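Local coordinates for biofilm-associated surface protein (Staphylococcus aureus, PDB 7C7U) that probably acts at the staphylococcal cell surface as a calcium-binding adhesin that promotes biofilm formation and switches into functional amyloid, at residues K247-A252 with T369-A374; E266-H271 with A292-D297; G579-S584 with S596-V601. All coordinates share one frame; numbering follows the deposited sequence.

In the fold
Each contact includes antiparallel pairing, in contact 1 a single pair, A252 with T369, beside two loops, and each sits in a different sheet. Contacts 1 and 2 lie on the same side of the chain's centre, about 20 Å apart between centres and without touching; the residues of contact 2 fall within the chain interval that contact 1 spans. Contact 3 is a hairpin edge near the C-terminus, about 76 Å from contact 1 and 60 Å from contact 2, centre to centre. Each is partly buried. In contact 2 aliphatic side chains fill one face and charges the other. Contact 1 relies on turn, water and backbone bonds, whereas contact 3 combines backbone pairing with small hydroxyl and aliphatic side chains.

Contact 1: residues K247-A252 with T369-A374; sequences KANQWA and TDSKGA
W251 lies against the backbone of T369 and D370. Its CB starts 3.3 Å from T369 O, CG stays near the same oxygen, and CD1 reaches D370 CA at 3.7 Å; with CG anti to the carbonyl carbon (chi1 -69°), the indole runs on past D370. There NE1 donates to E205, while Y243 packs edge-to-face with the ring, so a broad aromatic ring with a single N-H donor suits this place. Beyond W251 the chains pair at the ends of the two inner strands of a four-stranded antiparallel sheet: A252 N donates to T369 O and T369 N to A252 O, each at 3.0 Å. A252 CB, a lone methyl, lies 3.7 Å from T369 OG1, which bonds to N254. After T369 the chain reverses in a type I turn from D370 to G373. D370 OD1 accepts from K372 N, at 2.8 Å, in an Asx turn, and from A374 N on the opposite face of the carboxylate; OD2 bonds S203. G373 has a positive phi, readily adopted without a side chain. S371 is small enough to set its CB 3.5 Å from A248 O, and a water bridges its N to N249 O.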
ATOM      1  N   LYS A 247      37.991   7.756  24.826  1.00 39.35           N
ATOM      2  CA  LYS A 247      36.731   8.234  25.394  1.00 38.69           C
ATOM      3  C   LYS A 247      36.465   9.682  25.005  1.00 41.86           C
ATOM      4  O   LYS A 247      35.337  10.040  24.644  1.00 36.61           O
ATOM      5  CB  LYS A 247      36.759   8.118  26.921  1.00 41.58           C
ATOM      6  CG  LYS A 247      36.563   6.723  27.480  1.00 47.53           C
ATOM      7  CD  LYS A 247      36.858   6.734  28.980  1.00 52.36           C
ATOM      8  CE  LYS A 247      36.737   5.355  29.594  1.00 57.27           C
ATOM      9  NZ  LYS A 247      35.383   4.769  29.425  1.00 58.13           N
ATOM     10  N   ALA A 248      37.498  10.531  25.051  1.00 33.04           N
ATOM     11  CA  ALA A 248      37.306  11.953  24.778  1.00 33.01           C
ATOM     12  C   ALA A 248      37.054  12.253  23.307  1.00 34.58           C
ATOM     13  O   ALA A 248      36.487  13.299  22.991  1.00 37.32           O
ATOM     14  CB  ALA A 248      38.520  12.756  25.257  1.00 43.15           C
ATOM     15  N   ASN A 249      37.474  11.388  22.395  1.00 33.43           N
ATOM     16  CA  ASN A 249      37.297  11.631  20.970  1.00 31.68           C
ATOM     17  C   ASN A 249      36.142  10.830  20.370  1.00 34.14           C
ATOM     18  O   ASN A 249      36.068  10.703  19.143  1.00 33.95           O
ATOM     19  CB  ASN A 249      38.587  11.311  20.222  1.00 33.33           C
ATOM     20  CG  ASN A 249      39.708  12.258  20.594  1.00 36.74           C
ATOM     21  OD1 ASN A 249      39.459  13.345  21.116  1.00 39.79           O
ATOM     22  ND2 ASN A 249      40.943  11.850  20.342  1.00 39.35           N
ATOM     23  N   GLN A 250      35.261  10.277  21.199  1.00 31.06           N
ATOM     24  CA  GLN A 250      34.134   9.502  20.686  1.00 34.02           C
ATOM     25  C   GLN A 250      33.249  10.338  19.767  1.00 31.49           C
ATOM     26  O   GLN A 250      33.018  11.530  19.994  1.00 31.20           O
ATOM     27  CB  GLN A 250      33.290   8.946  21.828  1.00 33.00           C
ATOM     28  CG  GLN A 250      33.939   7.823  22.615  1.00 35.14           C
ATOM     29  CD  GLN A 250      34.165   6.553  21.815  1.00 34.00           C
ATOM     30  OE1 GLN A 250      33.289   6.085  21.090  1.00 33.91           O
ATOM     31  NE2 GLN A 250      35.353   5.971  21.960  1.00 33.18           N
ATOM     32  N   TRP A 251      32.760   9.700  18.715  1.00 30.35           N
ATOM     33  CA  TRP A 251      31.821  10.316  17.806  1.00 27.88           C
ATOM     34  C   TRP A 251      30.408  10.330  18.404  1.00 25.32           C
ATOM     35  O   TRP A 251      30.104   9.633  19.373  1.00 29.02           O
ATOM     36  CB  TRP A 251      31.804   9.565  16.481  1.00 26.69           C
ATOM     37  CG  TRP A 251      33.046   9.681  15.662  1.00 27.39           C
ATOM     38  CD1 TRP A 251      34.181  10.422  15.941  1.00 28.40           C
ATOM     39  CD2 TRP A 251      33.291   9.035  14.409  1.00 27.07           C
ATOM     40  NE1 TRP A 251      35.115  10.247  14.934  1.00 26.50           N
ATOM     41  CE2 TRP A 251      34.600   9.400  13.991  1.00 27.44           C
ATOM     42  CE3 TRP A 251      32.547   8.162  13.615  1.00 26.98           C
ATOM     43  CZ2 TRP A 251      35.146   8.958  12.798  1.00 27.15           C
ATOM     44  CZ3 TRP A 251      33.105   7.704  12.439  1.00 31.09           C
ATOM     45  CH2 TRP A 251      34.390   8.103  12.041  1.00 29.00           C
ATOM     46  N   ALA A 252      29.516  11.089  17.768  1.00 28.95           N
ATOM     47  CA  ALA A 252      28.101  11.043  18.126  1.00 32.26           C
ATOM     48  C   ALA A 252      27.260  10.715  16.903  1.00 31.47           C
ATOM     49  O   ALA A 252      27.591  11.117  15.785  1.00 30.05           O
ATOM     50  CB  ALA A 252      27.636  12.376  18.726  1.00 33.65           C
ATOM     51  N   THR A 369      29.067  12.770  13.779  1.00 26.80           N
ATOM     52  CA  THR A 369      29.903  13.943  14.002  1.00 26.75           C
ATOM     53  C   THR A 369      31.080  13.555  14.877  1.00 28.79           C
ATOM     54  O   THR A 369      30.993  12.625  15.679  1.00 26.30           O
ATOM     55  CB  THR A 369      29.159  15.098  14.703  1.00 28.52           C
ATOM     56  OG1 THR A 369      28.493  14.587  15.870  1.00 29.88           O
ATOM     57  CG2 THR A 369      28.166  15.787  13.755  1.00 26.11           C
ATOM     58  N   ASP A 370      32.192  14.279  14.729  1.00 27.57           N
ATOM     59  CA  ASP A 370      33.301  14.013  15.632  1.00 29.39           C
ATOM     60  C   ASP A 370      33.032  14.699  16.971  1.00 32.10           C
ATOM     61  O   ASP A 370      31.996  15.351  17.167  1.00 29.05           O
ATOM     62  CB  ASP A 370      34.639  14.435  15.000  1.00 28.27           C
ATOM     63  CG  ASP A 370      34.784  15.943  14.794  1.00 31.44           C
ATOM     64  OD1 ASP A 370      34.031  16.735  15.386  1.00 31.65           O
ATOM     65  OD2 ASP A 370      35.709  16.342  14.030  1.00 34.37           O
ATOM     66  N   SER A 371      33.995  14.592  17.897  1.00 33.66           N
ATOM     67  CA  SER A 371      33.810  15.162  19.231  1.00 32.98           C
ATOM     68  C   SER A 371      33.753  16.687  19.232  1.00 32.44           C
ATOM     69  O   SER A 371      33.445  17.272  20.274  1.00 37.32           O
ATOM     70  CB  SER A 371      34.915  14.682  20.179  1.00 38.41           C
ATOM     71  OG  SER A 371      36.212  15.013  19.705  1.00 37.66           O
ATOM     72  N   LYS A 372      34.015  17.348  18.107  1.00 34.76           N
ATOM     73  CA  LYS A 372      33.851  18.794  18.006  1.00 34.22           C
ATOM     74  C   LYS A 372      32.603  19.193  17.217  1.00 37.34           C
ATOM     75  O   LYS A 372      32.411  20.379  16.931  1.00 39.71           O
ATOM     76  CB  LYS A 372      35.101  19.417  17.375  1.00 39.73           C
ATOM     77  CG  LYS A 372      36.415  19.013  18.060  1.00 42.34           C
ATOM     78  CD  LYS A 372      37.584  19.860  17.555  1.00 51.62           C
ATOM     79  CE  LYS A 372      38.853  19.665  18.407  1.00 50.79           C
ATOM     80  NZ  LYS A 372      39.277  18.228  18.437  1.00 59.63           N
ATOM     81  N   GLY A 373      31.744  18.231  16.870  1.00 33.99           N
ATOM     82  CA  GLY A 373      30.524  18.503  16.144  1.00 32.88           C
ATOM     83  C   GLY A 373      30.666  18.600  14.639  1.00 32.63           C
ATOM     84  O   GLY A 373      29.679  18.905  13.961  1.00 35.81           O
ATOM     85  N   ALA A 374      31.847  18.358  14.093  1.00 32.42           N
ATOM     86  CA  ALA A 374      32.024  18.408  12.652  1.00 32.70           C
ATOM     87  C   ALA A 374      31.555  17.108  12.020  1.00 27.75           C
ATOM     88  O   ALA A 374      31.654  16.041  12.622  1.00 29.80           O
ATOM     89  CB  ALA A 374      33.486  18.685  12.292  1.00 31.84           C
TER
HETATM   90  O   HOH W   1      36.366  13.059  17.670  1.00 33.58           O

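Contact 2: residues E266-H271 with A292-D297; sequences EGVELH and ADLTID
Backbone bonds tie the strands at V268, L270, A292 and L294, two of them sound. L294 N donates to V268 O at 2.8 Å, almost straight at hydrogen but from above the carbonyl plane; L270 N reaches A292 O at 2.9 Å, whereas the return bond from A292 N to L270 O is weak. E269 and D293 form the non-hydrogen-bonded pair between them. A water links V268 N and L294 O in place of a direct bond, and a second donates to V268 O and D293 OD1. Strand 290-294 is an outermost strand of a five-stranded antiparallel sheet, and strand 265-272 is flanked on its other side by 323-331, where E266 and G267 both face K330 in a classic beta bulge. Apolar contacts gather on the face of V268, L270, A292 and L294. The V268 and L294 side chains cross at about a right angle, V268 CG1 3.8 Å from L294 CB. CG of L294 is anti to the carbonyl carbon (chi1 -61°), which carries CD1 back over the E269-L270 peptide to 3.8 Å from L270 CB. Aliphatics suit V268, L270 and L294, buried on the face turned to strands 252-257 and 301-305. A292 CB, a single methyl, packs 4.3 Å from L270 CB and touches I304. I296 CD1 meets V268 CG2 farther along. Charged groups occupy the other face. The carboxylates of E269 and D293 stand near each other, and K290 forms salt bridges to both, probably offsetting their repulsion. H271 NE2 donates in its ring plane to the anti side of E269 OE1, at 3.0 Å and 172°, which helps fix the glutamate's rotation.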
ATOM      1  N   GLU A 266       5.201   7.386  20.561  1.00 36.75           N
ATOM      2  CA  GLU A 266       5.285   7.032  21.972  1.00 43.95           C
ATOM      3  C   GLU A 266       6.729   6.940  22.448  1.00 45.20           C
ATOM      4  O   GLU A 266       7.040   7.345  23.572  1.00 45.96           O
ATOM      5  CB  GLU A 266       4.586   5.690  22.220  1.00 44.32           C
ATOM      6  CG  GLU A 266       4.651   5.186  23.665  1.00 47.76           C
ATOM      7  CD  GLU A 266       3.929   6.115  24.640  1.00 58.09           C
ATOM      8  OE1 GLU A 266       4.497   7.177  25.002  1.00 62.72           O
ATOM      9  OE2 GLU A 266       2.779   5.788  25.019  1.00 60.36           O
ATOM     10  N   GLY A 267       7.620   6.416  21.615  1.00 43.24           N
ATOM     11  CA  GLY A 267       9.015   6.314  22.001  1.00 42.42           C
ATOM     12  C   GLY A 267       9.910   6.187  20.791  1.00 42.04           C
ATOM     13  O   GLY A 267       9.474   5.777  19.709  1.00 37.06           O
ATOM     14  N   VAL A 268      11.181   6.540  20.993  1.00 38.35           N
ATOM     15  CA  VAL A 268      12.214   6.496  19.960  1.00 40.84           C
ATOM     16  C   VAL A 268      13.373   5.656  20.473  1.00 36.20           C
ATOM     17  O   VAL A 268      13.850   5.869  21.591  1.00 37.67           O
ATOM     18  CB  VAL A 268      12.703   7.905  19.581  1.00 36.98           C
ATOM     19  CG1 VAL A 268      13.705   7.836  18.419  1.00 37.53           C
ATOM     20  CG2 VAL A 268      11.537   8.793  19.235  1.00 40.47           C
ATOM     21  N   GLU A 269      13.827   4.704  19.659  1.00 32.65           N
ATOM     22  CA  GLU A 269      14.840   3.743  20.075  1.00 34.82           C
ATOM     23  C   GLU A 269      15.897   3.584  18.995  1.00 33.39           C
ATOM     24  O   GLU A 269      15.604   3.680  17.801  1.00 31.42           O
ATOM     25  CB  GLU A 269      14.230   2.364  20.347  1.00 34.40           C
ATOM     26  CG  GLU A 269      13.012   2.388  21.265  1.00 39.61           C
ATOM     27  CD  GLU A 269      12.452   0.989  21.514  1.00 44.48           C
ATOM     28  OE1 GLU A 269      12.696   0.087  20.681  1.00 40.40           O
ATOM     29  OE2 GLU A 269      11.768   0.800  22.540  1.00 46.78           O
ATOM     30  N   LEU A 270      17.113   3.257  19.428  1.00 32.68           N
ATOM     31  CA  LEU A 270      18.203   2.910  18.529  1.00 31.14           C
ATOM     32  C   LEU A 270      18.388   1.403  18.513  1.00 30.20           C
ATOM     33  O   LEU A 270      18.496   0.767  19.571  1.00 35.24           O
ATOM     34  CB  LEU A 270      19.502   3.595  18.962  1.00 30.16           C
ATOM     35  CG  LEU A 270      20.698   3.421  18.033  1.00 32.94           C
ATOM     36  CD1 LEU A 270      20.474   4.235  16.771  1.00 32.35           C
ATOM     37  CD2 LEU A 270      21.982   3.877  18.738  1.00 29.92           C
ATOM     38  N   HIS A 271      18.448   0.833  17.318  1.00 28.52           N
ATOM     39  CA  HIS A 271      18.670  -0.594  17.164  1.00 31.27           C
ATOM     40  C   HIS A 271      19.964  -0.845  16.396  1.00 35.23           C
ATOM     41  O   HIS A 271      20.384  -0.040  15.554  1.00 31.45           O
ATOM     42  CB  HIS A 271      17.493  -1.259  16.439  1.00 31.20           C
ATOM     43  CG  HIS A 271      16.272  -1.395  17.289  1.00 31.12           C
ATOM     44  ND1 HIS A 271      15.438  -2.493  17.222  1.00 33.19           N
ATOM     45  CD2 HIS A 271      15.763  -0.593  18.250  1.00 35.56           C
ATOM     46  CE1 HIS A 271      14.460  -2.351  18.096  1.00 35.00           C
ATOM     47  NE2 HIS A 271      14.626  -1.205  18.727  1.00 34.54           N
ATOM     48  N   ALA A 292      19.484   1.324  22.749  1.00 35.73           N
ATOM     49  CA  ALA A 292      19.319   2.532  23.544  1.00 38.26           C
ATOM     50  C   ALA A 292      17.926   3.096  23.337  1.00 39.22           C
ATOM     51  O   ALA A 292      17.274   2.845  22.318  1.00 37.70           O
ATOM     52  CB  ALA A 292      20.355   3.609  23.193  1.00 35.28           C
ATOM     53  N   ASP A 293      17.496   3.883  24.322  1.00 38.73           N
ATOM     54  CA  ASP A 293      16.387   4.812  24.168  1.00 39.38           C
ATOM     55  C   ASP A 293      16.930   6.148  23.691  1.00 42.29           C
ATOM     56  O   ASP A 293      17.983   6.600  24.150  1.00 40.22           O
ATOM     57  CB  ASP A 293      15.643   4.992  25.493  1.00 40.55           C
ATOM     58  CG  ASP A 293      14.989   3.708  25.965  1.00 47.56           C
ATOM     59  OD1 ASP A 293      14.040   3.254  25.297  1.00 50.04           O
ATOM     60  OD2 ASP A 293      15.450   3.131  26.977  1.00 47.34           O
ATOM     61  N   LEU A 294      16.223   6.772  22.751  1.00 39.06           N
ATOM     62  CA  LEU A 294      16.656   8.039  22.186  1.00 38.13           C
ATOM     63  C   LEU A 294      15.709   9.154  22.600  1.00 42.71           C
ATOM     64  O   LEU A 294      14.499   8.949  22.722  1.00 44.66           O
ATOM     65  CB  LEU A 294      16.724   7.977  20.655  1.00 36.06           C
ATOM     66  CG  LEU A 294      17.688   6.964  20.047  1.00 30.88           C
ATOM     67  CD1 LEU A 294      17.450   6.813  18.541  1.00 26.82           C
ATOM     68  CD2 LEU A 294      19.125   7.422  20.325  1.00 35.04           C
ATOM     69  N   THR A 295      16.261  10.342  22.791  1.00 38.81           N
ATOM     70  CA  THR A 295      15.450  11.517  23.056  1.00 44.46           C
ATOM     71  C   THR A 295      15.506  12.455  21.860  1.00 46.61           C
ATOM     72  O   THR A 295      16.521  12.534  21.156  1.00 39.85           O
ATOM     73  CB  THR A 295      15.906  12.252  24.315  1.00 46.52           C
ATOM     74  OG1 THR A 295      17.020  13.087  23.998  1.00 53.14           O
ATOM     75  CG2 THR A 295      16.300  11.265  25.400  1.00 46.50           C
ATOM     76  N   ILE A 296      14.390  13.158  21.637  1.00 41.85           N
ATOM     77  CA  ILE A 296      14.246  14.152  20.581  1.00 40.16           C
ATOM     78  C   ILE A 296      13.762  15.447  21.213  1.00 42.61           C
ATOM     79  O   ILE A 296      13.066  15.431  22.233  1.00 50.64           O
ATOM     80  CB  ILE A 296      13.264  13.680  19.486  1.00 41.43           C
ATOM     81  CG1 ILE A 296      12.076  12.960  20.128  1.00 43.91           C
ATOM     82  CG2 ILE A 296      13.952  12.774  18.479  1.00 40.94           C
ATOM     83  CD1 ILE A 296      10.891  12.800  19.220  1.00 42.50           C
ATOM     84  N   ASP A 297      14.135  16.576  20.612  1.00 40.55           N
ATOM     85  CA  ASP A 297      13.670  17.860  21.116  1.00 42.47           C
ATOM     86  C   ASP A 297      12.346  18.213  20.432  1.00 43.61           C
ATOM     87  O   ASP A 297      11.772  17.404  19.696  1.00 40.23           O
ATOM     88  CB  ASP A 297      14.752  18.938  20.962  1.00 38.90           C
ATOM     89  CG  ASP A 297      15.077  19.279  19.513  1.00 44.34           C
ATOM     90  OD1 ASP A 297      14.313  18.928  18.593  1.00 42.03           O
ATOM     91  OD2 ASP A 297      16.134  19.909  19.285  1.00 46.64           O
TER
HETATM   92  O   HOH W   2      11.940   8.346  23.348  1.00 45.15           O
HETATM   93  O   HOH W   3      12.360   4.797  24.028  1.00 47.49           O

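Contact 3: residues G579-S584 with S596-V601; sequences GTVLTS and SDQITV
T580 and V601 lie side by side and point the same way, with T580 OG1 only 3.2 Å from V601 CG2. That hydroxyl bonds to E577 O, so it is turned back to the loop just before it, while V601 N donates to T580 O at 2.9 Å and 172°. L582 crosses V601 at a slant, CD1 to CG2 4.1 Å, and both residues also rest on L576. On the other face V581 crosses Q598 obliquely, CG1 against the amide, 3.7 Å from CD. V581 CG1 is anti to the backbone N (chi1 176°), leaving CG2 to meet T600 OG1. T583 CG2 follows against Q598 CB. Beta-branched V581, T583 and T600 suit extended strand backbone. These residues form the hairpin of strands 581-588 and 591-600, the latter outermost in its four-stranded antiparallel sheet. L582 and I599 make the hydrogen-bonded pair: L582 N to I599 O 2.6 Å, I599 N to L582 O 2.8 Å. At one end G579, with a positive phi that suits glycine, gives its N to V601 O; at the other, S596 N donates to S584 O. S584 OG and S596 OG share a 2.7 Å hydrogen bond, either possibly the donor; both side chains touch I526. The buried serine hydroxyls thus satisfy each other, and backbone bonds mainly hold the pairing, with aliphatic packing on the L582, I599 and V601 side and mixed contacts round V581.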
ATOM      1  N   GLY A 579     -24.395  -5.373 -18.949  1.00 67.69           N
ATOM      2  CA  GLY A 579     -25.372  -4.312 -18.965  1.00 64.27           C
ATOM      3  C   GLY A 579     -26.794  -4.779 -19.180  1.00 65.01           C
ATOM      4  O   GLY A 579     -27.728  -4.008 -18.920  1.00 61.40           O
ATOM      5  N   THR A 580     -26.990  -6.011 -19.647  1.00 64.08           N
ATOM      6  CA  THR A 580     -28.343  -6.529 -19.792  1.00 67.37           C
ATOM      7  C   THR A 580     -28.982  -6.707 -18.419  1.00 62.99           C
ATOM      8  O   THR A 580     -28.339  -7.160 -17.468  1.00 61.28           O
ATOM      9  CB  THR A 580     -28.346  -7.855 -20.564  1.00 67.16           C
ATOM     10  OG1 THR A 580     -27.261  -8.681 -20.126  1.00 67.96           O
ATOM     11  CG2 THR A 580     -28.221  -7.607 -22.062  1.00 67.47           C
ATOM     12  N   VAL A 581     -30.250  -6.328 -18.316  1.00 61.26           N
ATOM     13  CA  VAL A 581     -30.971  -6.326 -17.050  1.00 63.64           C
ATOM     14  C   VAL A 581     -31.887  -7.540 -17.009  1.00 64.54           C
ATOM     15  O   VAL A 581     -32.564  -7.852 -17.998  1.00 62.64           O
ATOM     16  CB  VAL A 581     -31.763  -5.023 -16.860  1.00 60.98           C
ATOM     17  CG1 VAL A 581     -32.583  -5.087 -15.584  1.00 57.39           C
ATOM     18  CG2 VAL A 581     -30.807  -3.834 -16.830  1.00 62.44           C
ATOM     19  N   LEU A 582     -31.894  -8.232 -15.871  1.00 60.85           N
ATOM     20  CA  LEU A 582     -32.618  -9.480 -15.688  1.00 57.87           C
ATOM     21  C   LEU A 582     -33.671  -9.331 -14.599  1.00 58.52           C
ATOM     22  O   LEU A 582     -33.416  -8.725 -13.554  1.00 55.75           O
ATOM     23  CB  LEU A 582     -31.655 -10.608 -15.318  1.00 58.07           C
ATOM     24  CG  LEU A 582     -30.582 -10.930 -16.353  1.00 58.06           C
ATOM     25  CD1 LEU A 582     -29.665 -12.038 -15.855  1.00 61.55           C
ATOM     26  CD2 LEU A 582     -31.245 -11.320 -17.656  1.00 58.77           C
ATOM     27  N   THR A 583     -34.860  -9.875 -14.850  1.00 53.99           N
ATOM     28  CA  THR A 583     -35.883 -10.026 -13.827  1.00 53.53           C
ATOM     29  C   THR A 583     -36.431 -11.445 -13.898  1.00 51.96           C
ATOM     30  O   THR A 583     -36.144 -12.198 -14.833  1.00 49.99           O
ATOM     31  CB  THR A 583     -37.030  -9.015 -13.984  1.00 56.43           C
ATOM     32  OG1 THR A 583     -37.654  -9.180 -15.265  1.00 57.10           O
ATOM     33  CG2 THR A 583     -36.512  -7.581 -13.848  1.00 59.17           C
ATOM     34  N   SER A 584     -37.228 -11.813 -12.898  1.00 48.75           N
ATOM     35  CA  SER A 584     -37.812 -13.143 -12.891  1.00 50.04           C
ATOM     36  C   SER A 584     -39.141 -13.117 -12.151  1.00 46.52           C
ATOM     37  O   SER A 584     -39.395 -12.250 -11.309  1.00 44.23           O
ATOM     38  CB  SER A 584     -36.866 -14.167 -12.251  1.00 47.96           C
ATOM     39  OG  SER A 584     -36.482 -13.759 -10.946  1.00 47.50           O
ATOM     40  N   SER A 596     -39.051 -10.302  -9.398  1.00 45.70           N
ATOM     41  CA  SER A 596     -37.871 -10.214  -8.553  1.00 42.36           C
ATOM     42  C   SER A 596     -37.194  -8.854  -8.713  1.00 48.05           C
ATOM     43  O   SER A 596     -37.453  -8.101  -9.657  1.00 47.48           O
ATOM     44  CB  SER A 596     -36.883 -11.328  -8.898  1.00 43.11           C
ATOM     45  OG  SER A 596     -36.320 -11.132 -10.185  1.00 47.34           O
ATOM     46  N   ASP A 597     -36.321  -8.540  -7.762  1.00 47.32           N
ATOM     47  CA  ASP A 597     -35.400  -7.429  -7.943  1.00 50.78           C
ATOM     48  C   ASP A 597     -34.588  -7.642  -9.216  1.00 53.66           C
ATOM     49  O   ASP A 597     -34.197  -8.769  -9.546  1.00 52.22           O
ATOM     50  CB  ASP A 597     -34.471  -7.307  -6.734  1.00 50.39           C
ATOM     51  CG  ASP A 597     -35.209  -6.906  -5.471  1.00 55.81           C
ATOM     52  OD1 ASP A 597     -36.191  -6.140  -5.572  1.00 59.39           O
ATOM     53  OD2 ASP A 597     -34.801  -7.347  -4.374  1.00 55.52           O
ATOM     54  N   GLN A 598     -34.350  -6.556  -9.944  1.00 54.73           N
ATOM     55  CA  GLN A 598     -33.594  -6.664 -11.183  1.00 56.49           C
ATOM     56  C   GLN A 598     -32.119  -6.935 -10.894  1.00 56.08           C
ATOM     57  O   GLN A 598     -31.585  -6.564  -9.846  1.00 56.08           O
ATOM     58  CB  GLN A 598     -33.743  -5.391 -12.015  1.00 59.38           C
ATOM     59  CG  GLN A 598     -32.922  -4.202 -11.519  1.00 58.91           C
ATOM     60  CD  GLN A 598     -32.874  -3.065 -12.533  1.00 65.87           C
ATOM     61  OE1 GLN A 598     -33.906  -2.663 -13.080  1.00 64.33           O
ATOM     62  NE2 GLN A 598     -31.673  -2.553 -12.796  1.00 63.15           N
ATOM     63  N   ILE A 599     -31.470  -7.617 -11.836  1.00 53.70           N
ATOM     64  CA  ILE A 599     -30.052  -7.940 -11.767  1.00 57.34           C
ATOM     65  C   ILE A 599     -29.416  -7.528 -13.088  1.00 60.36           C
ATOM     66  O   ILE A 599     -29.919  -7.885 -14.160  1.00 60.33           O
ATOM     67  CB  ILE A 599     -29.815  -9.439 -11.496  1.00 54.76           C
ATOM     68  CG1 ILE A 599     -30.289  -9.805 -10.093  1.00 57.56           C
ATOM     69  CG2 ILE A 599     -28.350  -9.792 -11.649  1.00 54.80           C
ATOM     70  CD1 ILE A 599     -29.550  -9.059  -8.995  1.00 55.75           C
ATOM     71  N   THR A 600     -28.324  -6.773 -13.014  1.00 61.05           N
ATOM     72  CA  THR A 600     -27.613  -6.314 -14.202  1.00 60.61           C
ATOM     73  C   THR A 600     -26.367  -7.162 -14.417  1.00 59.10           C
ATOM     74  O   THR A 600     -25.578  -7.360 -13.489  1.00 57.28           O
ATOM     75  CB  THR A 600     -27.236  -4.836 -14.087  1.00 58.09           C
ATOM     76  OG1 THR A 600     -28.414  -4.058 -13.850  1.00 56.24           O
ATOM     77  CG2 THR A 600     -26.574  -4.360 -15.370  1.00 62.57           C
ATOM     78  N   VAL A 601     -26.199  -7.663 -15.640  1.00 59.04           N
ATOM     79  CA  VAL A 601     -25.012  -8.441 -15.959  1.00 63.09           C
ATOM     80  C   VAL A 601     -23.801  -7.520 -15.933  1.00 64.52           C
ATOM     81  O   VAL A 601     -23.836  -6.402 -16.462  1.00 65.36           O
ATOM     82  CB  VAL A 601     -25.169  -9.139 -17.318  1.00 66.99           C
ATOM     83  CG1 VAL A 601     -23.949 -10.007 -17.621  1.00 65.85           C
ATOM     84  CG2 VAL A 601     -26.450  -9.975 -17.337  1.00 65.43           C
TER